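Local structure of ABC transporter substrate-binding protein (Bradyrhizobium japonicum, 4I1D) at residues K273-N278 with E283-L288; Y98-E103 with E251-V256. The protein probably serves as the periplasmic solute-binding component of an ABC transporter, with a cleft that holds D-malate in the crystal. All coordinates share one frame; numbering follows the deposited sequence.

Contact 1. Residues K273-N278 with E283-L288; sequences KAFETN and ERAAQL
Phe-275 reaches across to Ala-285 and Leu-288, and its ring is the whole of what the 3-10 turn at 273-276 offers to the segment 283-288. One corner of the ring does most of the work: CE2 of Phe-275 lies 4.0 Å from CD1 of Leu-288, and the same CE2 stands 4.1 Å from CB of Ala-285. Both carbons approach obliquely, so the ring rests against a leucine methyl and an alanine methyl without stacking on either. Its CG sits anti to the carbonyl carbon (chi1 -78°), which swings the ring toward the other backbone although the bond from CA to CB does not point there. Phe-275 and Leu-288 run past each other in opposite directions, with the ring brushing one methyl of the leucine.

The family points to the two-lobed fold of type II periplasmic binding proteins; within it, this contact packs the loop after strand 268-269 on the end of helix 282-285, away from the malate pocket. Behind the leucine methyl the chain is held more firmly. Helix 282-285 runs into a type I beta turn from Ala-285 to Leu-288, where Leu-288 N bonds to Ala-285 O at 2.9 Å, and this places both apolar partners of the ring. The other methyl of Leu-288, CD2, lies 4.0 Å above the guanidinium plane of Arg-284, toward its rim. That guanidinium is fixed by NH1 bonding to OE1 of Gln-287 at 2.9 Å, with an N-H...O angle of 143°, and by NE donating to Pro-262 O.

Toward the solvent the contact thins out. Phe-275 is itself partly exposed, and only 92 Å² is buried in all. Pro-269 of strand 268-269 also packs on the Phe-275 side chain, while Ala-274 and Thr-277 turn to helix 255-260.

Contact 2. Residues Y98-E103 with E251-V256; sequences YSVSYE and EAVDPV
This is a buried apolar contact between strand 100-112 near Val-100 and the short connection that joins helix 242-252 to helix 255-260. Val-100 and Val-253 meet through their CG1 methyls at 3.8 Å, the two side chains crossing at about a right angle. Val-100 directs CG1 there by setting it anti to its own nitrogen (chi1 -171°). The same Val-253 CG1 lies 4.0 Å from Ser-101 O, so one methyl covers both a side chain and the strand backbone. Further along, Tyr-102 CE1 meets Ala-252 CB at 4.3 Å, and Ala-252 O lies at the ring edge, near its plane. The phenol OH is hydrogen-bonded to Gln-18 of helix 12-30. Tyr-102 and Glu-103 both face Thr-231 of the antiparallel neighbour 219-235, a classic beta bulge. Gln-258 NE2 bonds to both Ala-252 O and Tyr-102 O, bridging the two segments from outside. Beyond Val-253 the chain enters the next helix at Asp-254, an N-cap whose OD2 accepts from His-257 N and, weakly, from Val-256 N (2.9 Å, 120°). A helix end packed on a strand of the central sheet fits the alpha/beta lobes of type II periplasmic binding proteins.

How the contacts relate
Along the chain both segments of contact 2 come before those of contact 1, and the centres of the two contacts lie 16 Å apart. They touch directly through the start of helix 255-260: Ala-274 CB is 3.5 Å from Pro-255 O, and Thr-277 CG2 is 3.6 Å from Pro-255 CB. The two contacts thus share the region around Pro-255, where the 3-10 turn of contact 1 packs on the helix start that belongs to contact 2. Asn-271 adds a polar tie, bonding to Lys-273 N and Val-253 O. Contact 2 is the more buried of the two. Both lie away from the D-malate pocket residues; the Tyr-102 side chain is about 14 Å from the bound ligand.

Contact 1. Residues K273-N278 with E283-L288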
loop_
_atom_site.group_PDB
_atom_site.type_symbol
_atom_site.label_atom_id
_atom_site.label_comp_id
_atom_site.label_asym_id
_atom_site.label_seq_id
_atom_site.Cartn_x
_atom_site.Cartn_y
_atom_site.Cartn_z
ATOM N N LYS A 273 49.729 -16.648 -18.444
ATOM C CA LYS A 273 50.742 -17.674 -18.693
ATOM C C LYS A 273 50.182 -18.812 -19.544
ATOM O O LYS A 273 50.933 -19.529 -20.208
ATOM C CB LYS A 273 51.305 -18.238 -17.383
ATOM C CG LYS A 273 52.265 -17.311 -16.653
ATOM C CD LYS A 273 53.592 -18.006 -16.365
ATOM C CE LYS A 273 54.548 -17.085 -15.612
ATOM N NZ LYS A 273 55.959 -17.575 -15.642
ATOM N N ALA A 274 48.864 -18.975 -19.520
ATOM C CA ALA A 274 48.209 -19.999 -20.329
ATOM C C ALA A 274 48.599 -19.911 -21.807
ATOM O O ALA A 274 48.666 -20.923 -22.496
ATOM C CB ALA A 274 46.699 -19.892 -20.181
ATOM N N PHE A 275 48.846 -18.696 -22.290
ATOM C CA PHE A 275 49.144 -18.468 -23.700
ATOM C C PHE A 275 50.533 -18.930 -24.092
ATOM O O PHE A 275 50.850 -19.022 -25.278
ATOM C CB PHE A 275 49.005 -16.990 -24.053
ATOM C CG PHE A 275 47.593 -16.540 -24.223
ATOM C CD1 PHE A 275 47.038 -15.619 -23.351
ATOM C CD2 PHE A 275 46.818 -17.031 -25.258
ATOM C CE1 PHE A 275 45.734 -15.190 -23.508
ATOM C CE2 PHE A 275 45.510 -16.608 -25.421
ATOM C CZ PHE A 275 44.967 -15.686 -24.543
ATOM N N GLU A 276 51.363 -19.208 -23.094
ATOM C CA GLU A 276 52.717 -19.680 -23.330
ATOM C C GLU A 276 52.796 -21.198 -23.238
ATOM O O GLU A 276 53.890 -21.761 -23.295
ATOM C CB GLU A 276 53.667 -19.069 -22.302
ATOM C CG GLU A 276 53.545 -17.563 -22.158
ATOM C CD GLU A 276 53.910 -17.078 -20.766
ATOM O OE1 GLU A 276 53.806 -15.854 -20.516
ATOM O OE2 GLU A 276 54.295 -17.923 -19.922
ATOM N N THR A 277 51.651 -21.865 -23.087
ATOM C CA THR A 277 51.648 -23.315 -22.850
ATOM C C THR A 277 51.624 -24.159 -24.118
ATOM O O THR A 277 51.981 -25.336 -24.087
ATOM C CB THR A 277 50.449 -23.760 -21.988
ATOM O OG1 THR A 277 49.233 -23.353 -22.625
ATOM C CG2 THR A 277 50.522 -23.153 -20.599
ATOM N N ASN A 278 51.181 -23.572 -25.224
ATOM C CA ASN A 278 51.102 -24.314 -26.480
ATOM C C ASN A 278 49.963 -25.326 -26.520
ATOM O O ASN A 278 50.120 -26.415 -27.080
ATOM C CB ASN A 278 52.425 -25.033 -26.768
ATOM C CG ASN A 278 53.152 -24.459 -27.965
ATOM O OD1 ASN A 278 53.041 -24.975 -29.076
ATOM N ND2 ASN A 278 53.907 -23.385 -27.744
ATOM N N GLU A 283 44.838 -19.743 -34.373
ATOM C CA GLU A 283 43.512 -19.490 -34.935
ATOM C C GLU A 283 42.443 -19.368 -33.844
ATOM O O GLU A 283 41.500 -18.593 -33.975
ATOM C CB GLU A 283 43.119 -20.614 -35.898
ATOM C CG GLU A 283 44.294 -21.305 -36.584
ATOM C CD GLU A 283 44.695 -20.629 -37.886
ATOM O OE1 GLU A 283 44.025 -19.647 -38.284
ATOM O OE2 GLU A 283 45.679 -21.084 -38.515
ATOM N N ARG A 284 42.592 -20.145 -32.777
ATOM C CA ARG A 284 41.624 -20.145 -31.684
ATOM C C ARG A 284 41.830 -18.958 -30.749
ATOM O O ARG A 284 40.864 -18.342 -30.288
ATOM C CB ARG A 284 41.697 -21.461 -30.896
ATOM C CG ARG A 284 40.814 -21.506 -29.648
ATOM C CD ARG A 284 39.354 -21.276 -30.008
ATOM N NE ARG A 284 38.475 -21.248 -28.840
ATOM C CZ ARG A 284 37.227 -20.784 -28.857
ATOM N NH1 ARG A 284 36.718 -20.295 -29.983
ATOM N NH2 ARG A 284 36.490 -20.796 -27.750
ATOM N N ALA A 285 43.089 -18.648 -30.459
ATOM C CA ALA A 285 43.413 -17.520 -29.591
ATOM C C ALA A 285 42.868 -16.221 -30.176
ATOM O O ALA A 285 42.384 -15.347 -29.444
ATOM C CB ALA A 285 44.918 -17.421 -29.393
ATOM N N ALA A 286 42.944 -16.114 -31.501
ATOM C CA ALA A 286 42.520 -14.914 -32.219
ATOM C C ALA A 286 41.051 -14.565 -31.984
ATOM O O ALA A 286 40.596 -13.485 -32.377
ATOM C CB ALA A 286 42.796 -15.070 -33.718
ATOM N N GLN A 287 40.318 -15.480 -31.350
ATOM C CA GLN A 287 38.887 -15.306 -31.123
ATOM C C GLN A 287 38.581 -14.950 -29.678
ATOM O O GLN A 287 37.419 -14.744 -29.319
ATOM C CB GLN A 287 38.126 -16.577 -31.511
ATOM C CG GLN A 287 38.210 -16.909 -33.000
ATOM C CD GLN A 287 37.771 -18.327 -33.323
ATOM O OE1 GLN A 287 37.702 -19.190 -32.442
ATOM N NE2 GLN A 287 37.475 -18.578 -34.596
ATOM N N LEU A 288 39.618 -14.874 -28.851
ATOM C CA LEU A 288 39.419 -14.734 -27.410
ATOM C C LEU A 288 39.453 -13.279 -26.977
ATOM O O LEU A 288 40.164 -12.467 -27.572
ATOM C CB LEU A 288 40.463 -15.546 -26.629
ATOM C CG LEU A 288 40.553 -17.044 -26.935
ATOM C CD1 LEU A 288 41.689 -17.681 -26.161
ATOM C CD2 LEU A 288 39.247 -17.751 -26.633
#

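Contact 2. Residues Y98-E103 with E251-V256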
loop_
_atom_site.group_PDB
_atom_site.type_symbol
_atom_site.label_atom_id
_atom_site.label_comp_id
_atom_site.label_asym_id
_atom_site.label_seq_id
_atom_site.Cartn_x
_atom_site.Cartn_y
_atom_site.Cartn_z
ATOM N N TYR A 98 42.559 -10.408 -2.124
ATOM C CA TYR A 98 41.468 -11.329 -1.820
ATOM C C TYR A 98 41.057 -12.228 -2.982
ATOM O O TYR A 98 40.141 -13.031 -2.835
ATOM C CB TYR A 98 40.222 -10.546 -1.401
ATOM C CG TYR A 98 40.476 -9.431 -0.422
ATOM C CD1 TYR A 98 40.666 -9.695 0.923
ATOM C CD2 TYR A 98 40.505 -8.108 -0.844
ATOM C CE1 TYR A 98 40.893 -8.679 1.827
ATOM C CE2 TYR A 98 40.732 -7.080 0.052
ATOM C CZ TYR A 98 40.925 -7.375 1.388
ATOM O OH TYR A 98 41.148 -6.363 2.296
ATOM N N SER A 99 41.693 -12.089 -4.139
ATOM C CA SER A 99 41.215 -12.813 -5.311
ATOM C C SER A 99 42.292 -13.041 -6.352
ATOM O O SER A 99 43.352 -12.419 -6.301
ATOM C CB SER A 99 40.055 -12.060 -5.957
ATOM O OG SER A 99 40.509 -10.848 -6.532
ATOM N N VAL A 100 42.008 -13.945 -7.288
ATOM C CA VAL A 100 42.868 -14.161 -8.450
ATOM C C VAL A 100 42.014 -14.213 -9.705
ATOM O O VAL A 100 40.984 -14.889 -9.726
ATOM C CB VAL A 100 43.668 -15.478 -8.359
ATOM C CG1 VAL A 100 44.718 -15.540 -9.480
ATOM C CG2 VAL A 100 44.338 -15.610 -7.003
ATOM N N SER A 101 42.444 -13.507 -10.750
ATOM C CA SER A 101 41.727 -13.499 -12.029
ATOM C C SER A 101 41.551 -14.911 -12.576
ATOM O O SER A 101 42.497 -15.706 -12.598
ATOM C CB SER A 101 42.449 -12.624 -13.055
ATOM O OG SER A 101 42.585 -11.302 -12.571
ATOM N N TYR A 102 40.343 -15.213 -13.039
ATOM C CA TYR A 102 39.986 -16.593 -13.377
ATOM C C TYR A 102 39.710 -16.775 -14.872
ATOM O O TYR A 102 40.148 -17.749 -15.470
ATOM C CB TYR A 102 38.792 -17.009 -12.528
ATOM C CG TYR A 102 38.308 -18.436 -12.689
ATOM C CD1 TYR A 102 39.157 -19.517 -12.480
ATOM C CD2 TYR A 102 36.973 -18.695 -12.989
ATOM C CE1 TYR A 102 38.693 -20.817 -12.604
ATOM C CE2 TYR A 102 36.503 -19.974 -13.121
ATOM C CZ TYR A 102 37.361 -21.036 -12.923
ATOM O OH TYR A 102 36.875 -22.313 -13.043
ATOM N N GLU A 103 39.001 -15.817 -15.469
ATOM C CA GLU A 103 38.730 -15.821 -16.901
ATOM C C GLU A 103 38.285 -14.430 -17.371
ATOM O O GLU A 103 37.721 -13.653 -16.596
ATOM C CB GLU A 103 37.645 -16.848 -17.218
ATOM C CG GLU A 103 36.370 -16.644 -16.414
ATOM C CD GLU A 103 35.416 -15.613 -17.035
ATOM O OE1 GLU A 103 34.582 -15.050 -16.296
ATOM O OE2 GLU A 103 35.480 -15.375 -18.259
ATOM N N GLU A 251 45.597 -24.963 -8.183
ATOM C CA GLU A 251 45.328 -25.750 -9.385
ATOM C C GLU A 251 44.420 -25.023 -10.393
ATOM O O GLU A 251 44.516 -25.249 -11.598
ATOM C CB GLU A 251 44.727 -27.116 -9.034
ATOM C CG GLU A 251 45.737 -28.130 -8.502
ATOM C CD GLU A 251 46.950 -28.279 -9.414
ATOM O OE1 GLU A 251 46.778 -28.727 -10.572
ATOM O OE2 GLU A 251 48.074 -27.934 -8.975
ATOM N N ALA A 252 43.536 -24.160 -9.901
ATOM C CA ALA A 252 42.559 -23.517 -10.767
ATOM C C ALA A 252 43.211 -22.498 -11.694
ATOM O O ALA A 252 42.705 -22.242 -12.787
ATOM C CB ALA A 252 41.458 -22.852 -9.941
ATOM N N VAL A 253 44.321 -21.907 -11.260
ATOM C CA VAL A 253 45.023 -20.947 -12.108
ATOM C C VAL A 253 46.304 -21.541 -12.681
ATOM O O VAL A 253 47.202 -20.822 -13.112
ATOM C CB VAL A 253 45.321 -19.609 -11.389
ATOM C CG1 VAL A 253 44.033 -18.984 -10.862
ATOM C CG2 VAL A 253 46.355 -19.788 -10.277
ATOM N N ASP A 254 46.383 -22.863 -12.680
ATOM C CA ASP A 254 47.479 -23.563 -13.346
ATOM C C ASP A 254 47.443 -23.211 -14.837
ATOM O O ASP A 254 46.392 -23.293 -15.475
ATOM C CB ASP A 254 47.333 -25.075 -13.125
ATOM C CG ASP A 254 48.365 -25.888 -13.887
ATOM O OD1 ASP A 254 49.394 -26.272 -13.281
ATOM O OD2 ASP A 254 48.138 -26.160 -15.086
ATOM N N PRO A 255 48.586 -22.782 -15.390
ATOM C CA PRO A 255 48.690 -22.454 -16.816
ATOM C C PRO A 255 47.956 -23.440 -17.740
ATOM O O PRO A 255 47.146 -22.997 -18.557
ATOM C CB PRO A 255 50.199 -22.507 -17.064
ATOM C CG PRO A 255 50.774 -22.028 -15.778
ATOM C CD PRO A 255 49.857 -22.543 -14.683
ATOM N N VAL A 256 48.244 -24.731 -17.605
ATOM C CA VAL A 256 47.652 -25.749 -18.466
ATOM C C VAL A 256 46.137 -25.847 -18.305
ATOM O O VAL A 256 45.401 -25.809 -19.289
ATOM C CB VAL A 256 48.278 -27.133 -18.218
ATOM C CG1 VAL A 256 47.620 -28.178 -19.104
ATOM C CG2 VAL A 256 49.778 -27.087 -18.464
#